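Local coordinates for beta-ketoacyl synthase (Burkholderia phymatum, PDB 4EWG), which probably extends fatty acyl chains by condensing them with malonyl units carried on acyl carrier protein, as beta-ketoacyl-ACP synthases generally do, at residues T147-S152 and G159-T164; Q173-A178 and A240-E245; L287-A292 and R322-R327; A315-T320 and L377-G382. One frame throughout, in Å; residues are numbered along the deposited sequence.

From the N terminus, contact 1 closes first: six residues separate helix 146-154 from strand 161-163, outermost of its sheet within this chain. Helix 170-183 is the next element, and Thr164 of contact 1 packs on Ala174 and Tyr177 of contact 2, whose long loop closes when strand 238-246 reaches this helix. Both contacts belong to the N-terminal half of the thiolase-like fold and touch the second subunit. Contacts 3 and 4 cross, because contact 4 opens at 315-320 before contact 3 closes at 322-327. They share helix 310-324, joining it to helix 278-291 in contact 3 and to residues 377-382 in contact 4. Contact 4 lies across the chain's centre from contact 1.

Contact 1: residues T147-S152 and G159-T164; sequences TAVNVS and GRIVPT
Ile161 presses its two branches against one face of helix 146-154, bridging residues a full helical turn apart. Its CG2 methyl meets Ala148 CB at 3.8 Å, while the longer branch brings CD1 to within 3.8 Å of Ser152 CB. Val149 CG2 lies more loosely beside that same CD1, 4.4 Å away. The first torsion explains the division: with CG1 anti to the carbonyl carbon (chi1 -68°) and CG2 anti to the backbone N, the branches part along the helix. Beside this apolar patch a water joins the two segments, 3.0 Å from Ser152 OG and donating a weak hydrogen bond to Gly159 O at 2.7 Å. Helix and strand run nearly antiparallel, at 155°, their axes 8.7 Å apart. The strand is the outermost one of the N-terminal sheet of the thiolase-like fold within this chain, and backbone bonds of Val162 to Val107 and Tyr109 join it to parallel strand 105-110. That strand also touches the helix, Tyr109 against Ala148 and Val107 against Ser152. From the second subunit, Gln173 and Tyr177 both hydrogen-bond Ile161 O, Ser268 bonds Gly159 O, and Met273 packs on Val149.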
loop_
_atom_site.group_PDB
_atom_site.type_symbol
_atom_site.label_atom_id
_atom_site.label_comp_id
_atom_site.label_asym_id
_atom_site.label_seq_id
_atom_site.Cartn_x
_atom_site.Cartn_y
_atom_site.Cartn_z
ATOM N N THR A 147 7.612 0.313 -6.450
ATOM C CA THR A 147 8.815 0.582 -5.712
ATOM C C THR A 147 9.138 -0.629 -4.786
ATOM O O THR A 147 10.239 -1.154 -4.828
ATOM C CB THR A 147 8.733 1.885 -4.908
ATOM O OG1 THR A 147 7.605 1.839 -4.043
ATOM C CG2 THR A 147 8.651 3.085 -5.822
ATOM N N ALA A 148 8.159 -1.079 -3.996
ATOM C CA ALA A 148 8.393 -2.102 -2.968
ATOM C C ALA A 148 8.845 -3.423 -3.589
ATOM O O ALA A 148 9.784 -4.073 -3.081
ATOM C CB ALA A 148 7.128 -2.353 -2.120
ATOM N N VAL A 149 8.149 -3.834 -4.641
ATOM C CA VAL A 149 8.461 -5.062 -5.306
ATOM C C VAL A 149 9.847 -4.971 -6.014
ATOM O O VAL A 149 10.646 -5.884 -5.909
ATOM C CB VAL A 149 7.358 -5.450 -6.297
ATOM C CG1 VAL A 149 7.808 -6.594 -7.210
ATOM C CG2 VAL A 149 6.095 -5.848 -5.534
ATOM N N ASN A 150 10.142 -3.859 -6.674
ATOM C CA ASN A 150 11.427 -3.723 -7.379
ATOM C C ASN A 150 12.632 -3.737 -6.431
ATOM O O ASN A 150 13.612 -4.377 -6.702
ATOM C CB ASN A 150 11.456 -2.478 -8.268
ATOM C CG ASN A 150 10.906 -2.747 -9.633
ATOM O OD1 ASN A 150 11.321 -3.710 -10.275
ATOM N ND2 ASN A 150 9.933 -1.925 -10.082
ATOM N N VAL A 151 12.505 -3.066 -5.302
ATOM C CA VAL A 151 13.520 -3.099 -4.286
ATOM C C VAL A 151 13.688 -4.520 -3.746
ATOM O O VAL A 151 14.813 -5.030 -3.674
ATOM C CB VAL A 151 13.154 -2.169 -3.113
ATOM C CG1 VAL A 151 14.087 -2.414 -1.953
ATOM C CG2 VAL A 151 13.138 -0.711 -3.568
ATOM N N SER A 152 12.578 -5.159 -3.363
ATOM C CA SER A 152 12.633 -6.515 -2.784
ATOM C C SER A 152 13.240 -7.542 -3.738
ATOM O O SER A 152 14.113 -8.314 -3.343
ATOM C CB SER A 152 11.260 -7.003 -2.382
ATOM O OG SER A 152 11.369 -8.239 -1.678
ATOM N N GLY A 159 11.477 -11.744 2.638
ATOM C CA GLY A 159 10.674 -11.311 3.753
ATOM C C GLY A 159 9.354 -10.704 3.309
ATOM O O GLY A 159 8.984 -10.729 2.123
ATOM N N ARG A 160 8.616 -10.149 4.258
ATOM C CA ARG A 160 7.296 -9.611 3.939
ATOM C C ARG A 160 7.438 -8.283 3.235
ATOM O O ARG A 160 8.393 -7.532 3.484
ATOM C CB ARG A 160 6.371 -9.521 5.136
ATOM C CG ARG A 160 6.997 -9.105 6.440
ATOM C CD ARG A 160 5.940 -8.790 7.503
ATOM N NE ARG A 160 5.189 -9.964 7.919
ATOM C CZ ARG A 160 4.179 -9.947 8.804
ATOM N NH1 ARG A 160 3.782 -8.814 9.360
ATOM N NH2 ARG A 160 3.562 -11.072 9.140
ATOM N N ILE A 161 6.526 -8.040 2.281
ATOM C CA ILE A 161 6.421 -6.774 1.580
ATOM C C ILE A 161 5.212 -6.025 2.184
ATOM O O ILE A 161 4.073 -6.540 2.223
ATOM C CB ILE A 161 6.328 -6.952 0.029
ATOM C CG1 ILE A 161 7.648 -7.497 -0.539
ATOM C CG2 ILE A 161 6.025 -5.626 -0.650
ATOM C CD1 ILE A 161 7.610 -7.924 -2.018
ATOM N N VAL A 162 5.505 -4.843 2.732
ATOM C CA VAL A 162 4.530 -3.970 3.273
ATOM C C VAL A 162 4.398 -2.774 2.319
ATOM O O VAL A 162 5.183 -1.844 2.346
ATOM C CB VAL A 162 4.936 -3.469 4.663
ATOM C CG1 VAL A 162 3.804 -2.627 5.239
ATOM C CG2 VAL A 162 5.313 -4.647 5.570
ATOM N N PRO A 163 3.385 -2.793 1.488
ATOM C CA PRO A 163 3.248 -1.719 0.498
ATOM C C PRO A 163 2.704 -0.535 1.234
ATOM O O PRO A 163 1.710 -0.691 1.933
ATOM C CB PRO A 163 2.267 -2.323 -0.538
ATOM C CG PRO A 163 1.453 -3.285 0.245
ATOM C CD PRO A 163 2.263 -3.750 1.433
ATOM N N THR A 164 3.413 0.587 1.239
ATOM C CA THR A 164 2.908 1.796 1.900
ATOM C C THR A 164 2.757 2.921 0.893
ATOM O O THR A 164 3.285 3.999 1.062
ATOM C CB THR A 164 3.860 2.200 3.019
ATOM O OG1 THR A 164 5.166 2.417 2.474
ATOM C CG2 THR A 164 3.928 1.076 4.064
HETATM O O HOH W 1 10.916 -9.142 1.113
#

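Contact 2: residues Q173-A178 and A240-E245; sequences QAIGYA and ATLVLE
In the layered thiolase-like fold, Ile175 and Ala178 of helix 170-183 meet Leu242 and Leu244 of strand 238-246, where a helix of the buried layer between the two sheets lies against the N-terminal sheet. Helix and strand run almost parallel, their directions 10° apart and their axes separated by 9.8 Å. Alternate strand residues send side chains toward the helix. Leu242 and Ile175 approach at a slant, and their ends press together: the two CD1 methyls are 3.4 Å apart, closer than methyl groups normally pack, with Ile175 CG1 also 3.9 Å from Leu242 CD1. Further along, Leu244 enters the next turn with a single methyl. Its second torsion of 55° folds CD1 back beside CA and extends CD2, which reaches Ala178 CB at 3.7 Å and makes a van der Waals contact with Ile175 O at 3.5 Å. No hydrogen bond crosses between the segments. Ile261 of strand 259-268, in the C-terminal sheet, touches both Ile175 and Leu244, whereas Ala178 also rests on Met190 and Ala192 of strand 189-196. On the other face of strand 238-246, Thr241 and Val243 pack on Ala88 of helix 76-92, so the strand is sandwiched between two helices. Tyr177 and Gln173, on another side of helix 170-183, hydrogen-bond Ile161 O of the second subunit.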
loop_
_atom_site.group_PDB
_atom_site.type_symbol
_atom_site.label_atom_id
_atom_site.label_comp_id
_atom_site.label_asym_id
_atom_site.label_seq_id
_atom_site.Cartn_x
_atom_site.Cartn_y
_atom_site.Cartn_z
ATOM N N GLN A 173 4.962 6.128 6.595
ATOM C CA GLN A 173 4.290 4.874 6.916
ATOM C C GLN A 173 5.221 3.669 6.705
ATOM O O GLN A 173 5.150 2.689 7.456
ATOM C CB GLN A 173 2.999 4.687 6.116
ATOM C CG GLN A 173 1.863 5.609 6.588
ATOM C CD GLN A 173 0.483 5.182 6.085
ATOM O OE1 GLN A 173 0.317 4.849 4.915
ATOM N NE2 GLN A 173 -0.491 5.176 6.968
ATOM N N ALA A 174 6.096 3.744 5.706
ATOM C CA ALA A 174 7.043 2.665 5.472
ATOM C C ALA A 174 7.897 2.520 6.712
ATOM O O ALA A 174 8.019 1.431 7.248
ATOM C CB ALA A 174 7.878 2.895 4.210
ATOM N N ILE A 175 8.436 3.625 7.199
ATOM C CA ILE A 175 9.329 3.588 8.348
ATOM C C ILE A 175 8.557 3.081 9.555
ATOM O O ILE A 175 9.007 2.140 10.233
ATOM C CB ILE A 175 10.037 4.981 8.610
ATOM C CG1 ILE A 175 10.977 5.290 7.442
ATOM C CG2 ILE A 175 10.814 5.027 9.957
ATOM C CD1 ILE A 175 11.462 6.717 7.339
ATOM N N GLY A 176 7.365 3.633 9.770
ATOM C CA GLY A 176 6.565 3.277 10.934
ATOM C C GLY A 176 6.119 1.835 10.949
ATOM O O GLY A 176 6.235 1.136 11.953
ATOM N N TYR A 177 5.555 1.385 9.848
ATOM C CA TYR A 177 5.052 0.037 9.795
ATOM C C TYR A 177 6.208 -0.992 9.743
ATOM O O TYR A 177 6.111 -2.048 10.334
ATOM C CB TYR A 177 4.076 -0.153 8.597
ATOM C CG TYR A 177 2.743 0.629 8.675
ATOM C CD1 TYR A 177 2.140 0.920 9.896
ATOM C CD2 TYR A 177 2.091 1.033 7.521
ATOM C CE1 TYR A 177 0.934 1.589 9.959
ATOM C CE2 TYR A 177 0.895 1.710 7.564
ATOM C CZ TYR A 177 0.303 1.983 8.779
ATOM O OH TYR A 177 -0.900 2.681 8.823
ATOM N N ALA A 178 7.312 -0.651 9.095
ATOM C CA ALA A 178 8.526 -1.527 9.146
ATOM C C ALA A 178 9.003 -1.639 10.601
ATOM O O ALA A 178 9.321 -2.721 11.105
ATOM C CB ALA A 178 9.639 -1.005 8.228
ATOM N N ALA A 240 14.497 7.832 -0.711
ATOM C CA ALA A 240 15.319 7.685 0.494
ATOM C C ALA A 240 14.935 6.345 1.149
ATOM O O ALA A 240 13.754 5.956 1.150
ATOM C CB ALA A 240 15.120 8.867 1.464
ATOM N N THR A 241 15.940 5.633 1.634
ATOM C CA THR A 241 15.734 4.365 2.277
ATOM C C THR A 241 16.473 4.357 3.614
ATOM O O THR A 241 17.657 4.771 3.696
ATOM C CB THR A 241 16.287 3.206 1.426
ATOM O OG1 THR A 241 15.675 3.202 0.123
ATOM C CG2 THR A 241 16.011 1.845 2.119
ATOM N N LEU A 242 15.806 3.843 4.639
ATOM C CA LEU A 242 16.477 3.502 5.895
ATOM C C LEU A 242 16.515 1.981 6.071
ATOM O O LEU A 242 15.555 1.256 5.709
ATOM C CB LEU A 242 15.783 4.120 7.085
ATOM C CG LEU A 242 15.512 5.611 7.084
ATOM C CD1 LEU A 242 14.670 5.959 8.325
ATOM C CD2 LEU A 242 16.836 6.339 7.103
ATOM N N VAL A 243 17.645 1.491 6.590
ATOM C CA VAL A 243 17.757 0.097 7.013
ATOM C C VAL A 243 17.387 0.061 8.519
ATOM O O VAL A 243 18.074 0.625 9.357
ATOM C CB VAL A 243 19.169 -0.475 6.800
ATOM C CG1 VAL A 243 19.235 -1.873 7.365
ATOM C CG2 VAL A 243 19.570 -0.456 5.319
ATOM N N LEU A 244 16.291 -0.576 8.832
ATOM C CA LEU A 244 15.872 -0.756 10.212
ATOM C C LEU A 244 16.311 -2.138 10.607
ATOM O O LEU A 244 16.300 -3.067 9.778
ATOM C CB LEU A 244 14.338 -0.664 10.358
ATOM C CG LEU A 244 13.641 0.701 10.434
ATOM C CD1 LEU A 244 14.026 1.556 9.233
ATOM C CD2 LEU A 244 12.118 0.497 10.480
ATOM N N GLU A 245 16.675 -2.293 11.875
ATOM C CA GLU A 245 17.274 -3.543 12.300
ATOM C C GLU A 245 16.988 -3.784 13.770
ATOM O O GLU A 245 17.069 -2.859 14.579
ATOM C CB GLU A 245 18.756 -3.471 12.045
ATOM C CG GLU A 245 19.524 -4.727 12.401
ATOM C CD GLU A 245 20.951 -4.725 11.856
ATOM O OE1 GLU A 245 21.361 -3.740 11.185
ATOM O OE2 GLU A 245 21.667 -5.722 12.104
#

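Contact 3: residues L287-A292 and R322-R327; sequences LALEDA and RTFGER
Leu289 reaches out from helix 278-291 toward Thr323 and Phe324, at the end of helix 310-324. Its CB already points at that helix, and CG lies anti to the carbonyl carbon (chi1 -72°). The second torsion, 169°, then carries CD1 straight out, anti to CA. CD1 does the touching: it meets Thr323 CG2 tip to tip at 3.8 Å and Phe324 CE1 at 4.2 Å. Both helices belong to the C-terminal half of the thiolase-like fold. There, helix 310-324 is the connection in a beta-alpha-beta crossover between the adjacent parallel strands 299-303 and 329-331. Ile299 of the first of these strands touches both Leu289 and Phe324, and Ala296 in the preceding loop touches the same pair. Within the second segment, Thr323 CG2 sits over the centre of the Phe324 ring, 3.7 Å above its plane; the methyl thus meets the ring face on one side and Leu289 CD1 roughly at right angles to it. Thr323 OG1 is turned elsewhere, to a hydrogen bond with Ala319 O one helical turn back. Met285 of helix 278-291 packs on Thr323 and Phe324, and Ile407 of strand 402-409 backs Leu289 from the sheet.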
loop_
_atom_site.group_PDB
_atom_site.type_symbol
_atom_site.label_atom_id
_atom_site.label_comp_id
_atom_site.label_asym_id
_atom_site.label_seq_id
_atom_site.Cartn_x
_atom_site.Cartn_y
_atom_site.Cartn_z
ATOM N N LEU A 287 -0.061 10.237 19.877
ATOM C CA LEU A 287 0.066 8.783 19.681
ATOM C C LEU A 287 1.534 8.357 19.636
ATOM O O LEU A 287 1.911 7.327 20.238
ATOM C CB LEU A 287 -0.689 8.327 18.414
ATOM C CG LEU A 287 -2.217 8.204 18.566
ATOM C CD1 LEU A 287 -2.903 7.987 17.226
ATOM C CD2 LEU A 287 -2.584 7.063 19.507
ATOM N N ALA A 288 2.380 9.149 18.970
ATOM C CA ALA A 288 3.809 8.805 18.888
ATOM C C ALA A 288 4.451 8.939 20.275
ATOM O O ALA A 288 5.213 8.064 20.713
ATOM C CB ALA A 288 4.524 9.706 17.896
ATOM N N LEU A 289 4.147 10.054 20.943
ATOM C CA LEU A 289 4.658 10.307 22.298
ATOM C C LEU A 289 4.219 9.194 23.257
ATOM O O LEU A 289 5.024 8.685 24.019
ATOM C CB LEU A 289 4.230 11.687 22.815
ATOM C CG LEU A 289 4.900 12.937 22.191
ATOM C CD1 LEU A 289 4.158 14.217 22.640
ATOM C CD2 LEU A 289 6.396 13.080 22.493
ATOM N N GLU A 290 2.962 8.791 23.167
ATOM C CA GLU A 290 2.455 7.683 23.982
ATOM C C GLU A 290 3.165 6.358 23.646
ATOM O O GLU A 290 3.504 5.600 24.529
ATOM C CB GLU A 290 0.926 7.542 23.832
ATOM C CG GLU A 290 0.118 8.682 24.459
ATOM C CD GLU A 290 -1.373 8.610 24.157
ATOM O OE1 GLU A 290 -1.794 7.746 23.360
ATOM O OE2 GLU A 290 -2.147 9.413 24.738
ATOM N N ASP A 291 3.419 6.107 22.361
ATOM C CA ASP A 291 4.114 4.909 21.927
ATOM C C ASP A 291 5.539 4.923 22.477
ATOM O O ASP A 291 6.064 3.871 22.866
ATOM C CB ASP A 291 4.113 4.839 20.394
ATOM C CG ASP A 291 4.688 3.541 19.851
ATOM O OD1 ASP A 291 4.495 2.488 20.473
ATOM O OD2 ASP A 291 5.340 3.573 18.819
ATOM N N ALA A 292 6.158 6.102 22.532
ATOM C CA ALA A 292 7.538 6.229 23.065
ATOM C C ALA A 292 7.573 6.344 24.605
ATOM O O ALA A 292 8.666 6.413 25.199
ATOM C CB ALA A 292 8.227 7.421 22.436
ATOM N N ARG A 322 -0.175 23.171 19.830
ATOM C CA ARG A 322 -1.089 22.467 20.730
ATOM C C ARG A 322 -0.355 21.347 21.469
ATOM O O ARG A 322 -0.583 21.140 22.637
ATOM C CB ARG A 322 -2.274 21.883 19.936
ATOM N N THR A 323 0.519 20.617 20.787
ATOM C CA THR A 323 1.236 19.496 21.421
ATOM C C THR A 323 2.420 19.957 22.284
ATOM O O THR A 323 2.669 19.419 23.365
ATOM C CB THR A 323 1.763 18.515 20.380
ATOM O OG1 THR A 323 0.693 18.094 19.525
ATOM C CG2 THR A 323 2.417 17.268 21.075
ATOM N N PHE A 324 3.159 20.955 21.816
ATOM C CA PHE A 324 4.423 21.291 22.449
ATOM C C PHE A 324 4.515 22.672 23.098
ATOM O O PHE A 324 5.379 22.876 23.908
ATOM C CB PHE A 324 5.519 21.159 21.432
ATOM C CG PHE A 324 5.698 19.783 20.933
ATOM C CD1 PHE A 324 6.193 18.802 21.767
ATOM C CD2 PHE A 324 5.372 19.460 19.611
ATOM C CE1 PHE A 324 6.357 17.510 21.317
ATOM C CE2 PHE A 324 5.556 18.169 19.141
ATOM C CZ PHE A 324 6.047 17.189 19.991
ATOM N N GLY A 325 3.614 23.593 22.766
ATOM C CA GLY A 325 3.736 25.001 23.213
ATOM C C GLY A 325 4.595 25.800 22.254
ATOM O O GLY A 325 5.134 25.254 21.257
ATOM N N GLU A 326 4.755 27.082 22.538
ATOM C CA GLU A 326 5.479 27.992 21.610
ATOM C C GLU A 326 6.966 27.747 21.514
ATOM O O GLU A 326 7.593 28.252 20.609
ATOM C CB GLU A 326 5.267 29.471 21.995
ATOM N N ARG A 327 7.534 26.986 22.437
ATOM C CA ARG A 327 8.992 26.885 22.541
ATOM C C ARG A 327 9.626 25.978 21.502
ATOM O O ARG A 327 10.845 25.945 21.372
ATOM C CB ARG A 327 9.418 26.443 23.974
ATOM C CG ARG A 327 8.909 25.065 24.455
ATOM C CD ARG A 327 9.950 23.954 24.302
ATOM N NE ARG A 327 9.364 22.611 24.401
ATOM C CZ ARG A 327 9.900 21.501 23.891
ATOM N NH1 ARG A 327 11.050 21.539 23.227
ATOM N NH2 ARG A 327 9.266 20.341 24.037
#

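Contact 4: residues A315-T320 and L377-G382; sequences AESQAT and LDYIRG
The hydroxyl of Tyr379 rests on the methylene of Ser317 rather than on its hydroxyl: Tyr379 OH is 3.2 Å from Ser317 CB but 4.1 Å from Ser317 OG. Each hydroxyl is satisfied by the backbone of the same outside residue, Tyr379 OH on Ala375 O and Ser317 OG on Ala375 N. With chi1 at 64°, Ser317 OG lies between its backbone N and carbonyl carbon, and it also hydrogen-bonds Val314 O. Next to this pair Leu377 inserts its branched end against the helix. Its CD1 touches Ser317 O at 3.7 Å and Thr320 CB at 3.8 Å, the leucine and threonine side chains crossing at about a right angle. Here helix 310-324 of the thiolase-like fold meets the far end of the C-terminal sheet, where strand 378-379 is outermost within this chain. Ile330, on the neighbouring parallel strand, touches Thr320, Leu377 and Tyr379 alike. Thr320 OG1 donates to Glu316 O at 2.7 Å from 41° above the carbonyl plane, and Thr320 N bonds the same oxygen. An inverse gamma turn centres on Asp378, with a weak bond from Tyr379 N to Leu377 O (3.1 Å). Flanking it, Leu377 CB lies over one face of the Tyr379 ring, 3.7 Å above its plane and offset toward the rim. Arg381 NE donates to Tyr379 O at 3.2 Å, nearly within the guanidinium plane.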
loop_
_atom_site.group_PDB
_atom_site.type_symbol
_atom_site.label_atom_id
_atom_site.label_comp_id
_atom_site.label_asym_id
_atom_site.label_seq_id
_atom_site.Cartn_x
_atom_site.Cartn_y
_atom_site.Cartn_z
ATOM N N ALA A 315 -2.652 24.815 9.801
ATOM C CA ALA A 315 -3.064 23.631 10.549
ATOM C C ALA A 315 -1.901 22.955 11.241
ATOM O O ALA A 315 -2.039 22.550 12.419
ATOM C CB ALA A 315 -3.723 22.626 9.631
ATOM N N GLU A 316 -0.781 22.779 10.529
ATOM C CA GLU A 316 0.385 22.109 11.108
ATOM C C GLU A 316 0.928 22.899 12.305
ATOM O O GLU A 316 1.228 22.320 13.352
ATOM C CB GLU A 316 1.514 21.884 10.067
ATOM C CG GLU A 316 2.743 21.222 10.668
ATOM C CD GLU A 316 3.805 20.784 9.652
ATOM O OE1 GLU A 316 3.773 21.195 8.474
ATOM O OE2 GLU A 316 4.683 19.992 10.043
ATOM N N SER A 317 1.041 24.222 12.141
ATOM C CA SER A 317 1.551 25.073 13.215
ATOM C C SER A 317 0.703 24.960 14.458
ATOM O O SER A 317 1.230 24.792 15.553
ATOM C CB SER A 317 1.638 26.532 12.802
ATOM O OG SER A 317 0.376 27.104 12.519
ATOM N N GLN A 318 -0.612 25.027 14.287
ATOM C CA GLN A 318 -1.538 24.941 15.425
ATOM C C GLN A 318 -1.395 23.592 16.084
ATOM O O GLN A 318 -1.341 23.506 17.298
ATOM C CB GLN A 318 -2.988 25.129 14.986
ATOM C CG GLN A 318 -3.310 26.476 14.367
ATOM C CD GLN A 318 -4.636 26.472 13.587
ATOM O OE1 GLN A 318 -5.073 25.439 13.095
ATOM N NE2 GLN A 318 -5.273 27.635 13.472
ATOM N N ALA A 319 -1.358 22.527 15.284
ATOM C CA ALA A 319 -1.220 21.157 15.805
ATOM C C ALA A 319 0.059 21.014 16.625
ATOM O O ALA A 319 0.061 20.382 17.686
ATOM C CB ALA A 319 -1.246 20.141 14.655
ATOM N N THR A 320 1.144 21.591 16.127
ATOM C CA THR A 320 2.426 21.511 16.798
ATOM C C THR A 320 2.427 22.345 18.100
ATOM O O THR A 320 2.892 21.881 19.126
ATOM C CB THR A 320 3.564 21.984 15.875
ATOM O OG1 THR A 320 3.445 21.348 14.588
ATOM C CG2 THR A 320 4.916 21.683 16.504
ATOM N N LEU A 377 5.702 29.364 17.124
ATOM C CA LEU A 377 6.627 28.262 17.389
ATOM C C LEU A 377 8.013 28.861 17.301
ATOM O O LEU A 377 8.159 30.016 16.936
ATOM C CB LEU A 377 6.439 27.132 16.362
ATOM C CG LEU A 377 5.139 26.320 16.513
ATOM C CD1 LEU A 377 4.826 25.473 15.290
ATOM C CD2 LEU A 377 5.188 25.454 17.770
ATOM N N ASP A 378 9.039 28.099 17.608
ATOM C CA ASP A 378 10.398 28.620 17.423
ATOM C C ASP A 378 10.844 28.275 15.997
ATOM O O ASP A 378 11.539 27.306 15.761
ATOM C CB ASP A 378 11.350 28.086 18.497
ATOM C CG ASP A 378 12.697 28.738 18.454
ATOM O OD1 ASP A 378 12.862 29.733 17.709
ATOM O OD2 ASP A 378 13.621 28.245 19.164
ATOM N N TYR A 379 10.392 29.080 15.043
ATOM C CA TYR A 379 10.692 28.859 13.642
ATOM C C TYR A 379 12.151 29.200 13.407
ATOM O O TYR A 379 12.531 30.391 13.411
ATOM C CB TYR A 379 9.786 29.728 12.744
ATOM C CG TYR A 379 8.324 29.404 12.861
ATOM C CD1 TYR A 379 7.795 28.303 12.206
ATOM C CD2 TYR A 379 7.458 30.187 13.631
ATOM C CE1 TYR A 379 6.460 27.973 12.317
ATOM C CE2 TYR A 379 6.098 29.865 13.741
ATOM C CZ TYR A 379 5.613 28.744 13.070
ATOM O OH TYR A 379 4.269 28.384 13.141
ATOM N N ILE A 380 12.977 28.176 13.226
ATOM C CA ILE A 380 14.401 28.403 12.916
ATOM C C ILE A 380 14.487 29.041 11.547
ATOM O O ILE A 380 13.875 28.571 10.593
ATOM C CB ILE A 380 15.228 27.103 12.886
ATOM C CG1 ILE A 380 15.021 26.284 14.165
ATOM C CG2 ILE A 380 16.692 27.434 12.760
ATOM C CD1 ILE A 380 15.621 24.895 14.120
ATOM N N ARG A 381 15.218 30.132 11.442
ATOM C CA ARG A 381 15.376 30.795 10.149
ATOM C C ARG A 381 16.565 31.674 10.150
ATOM O O ARG A 381 17.022 32.104 11.213
ATOM C CB ARG A 381 14.154 31.625 9.816
ATOM C CG ARG A 381 13.817 32.643 10.876
ATOM C CD ARG A 381 12.358 33.060 10.869
ATOM N NE ARG A 381 11.989 33.352 12.238
ATOM C CZ ARG A 381 11.742 34.547 12.741
ATOM N NH1 ARG A 381 11.765 35.642 11.983
ATOM N NH2 ARG A 381 11.444 34.644 14.029
ATOM N N GLY A 382 17.081 31.940 8.951
ATOM C CA GLY A 382 18.222 32.839 8.780
ATOM C C GLY A 382 19.542 32.109 8.892
ATOM O O GLY A 382 20.369 32.199 7.997
#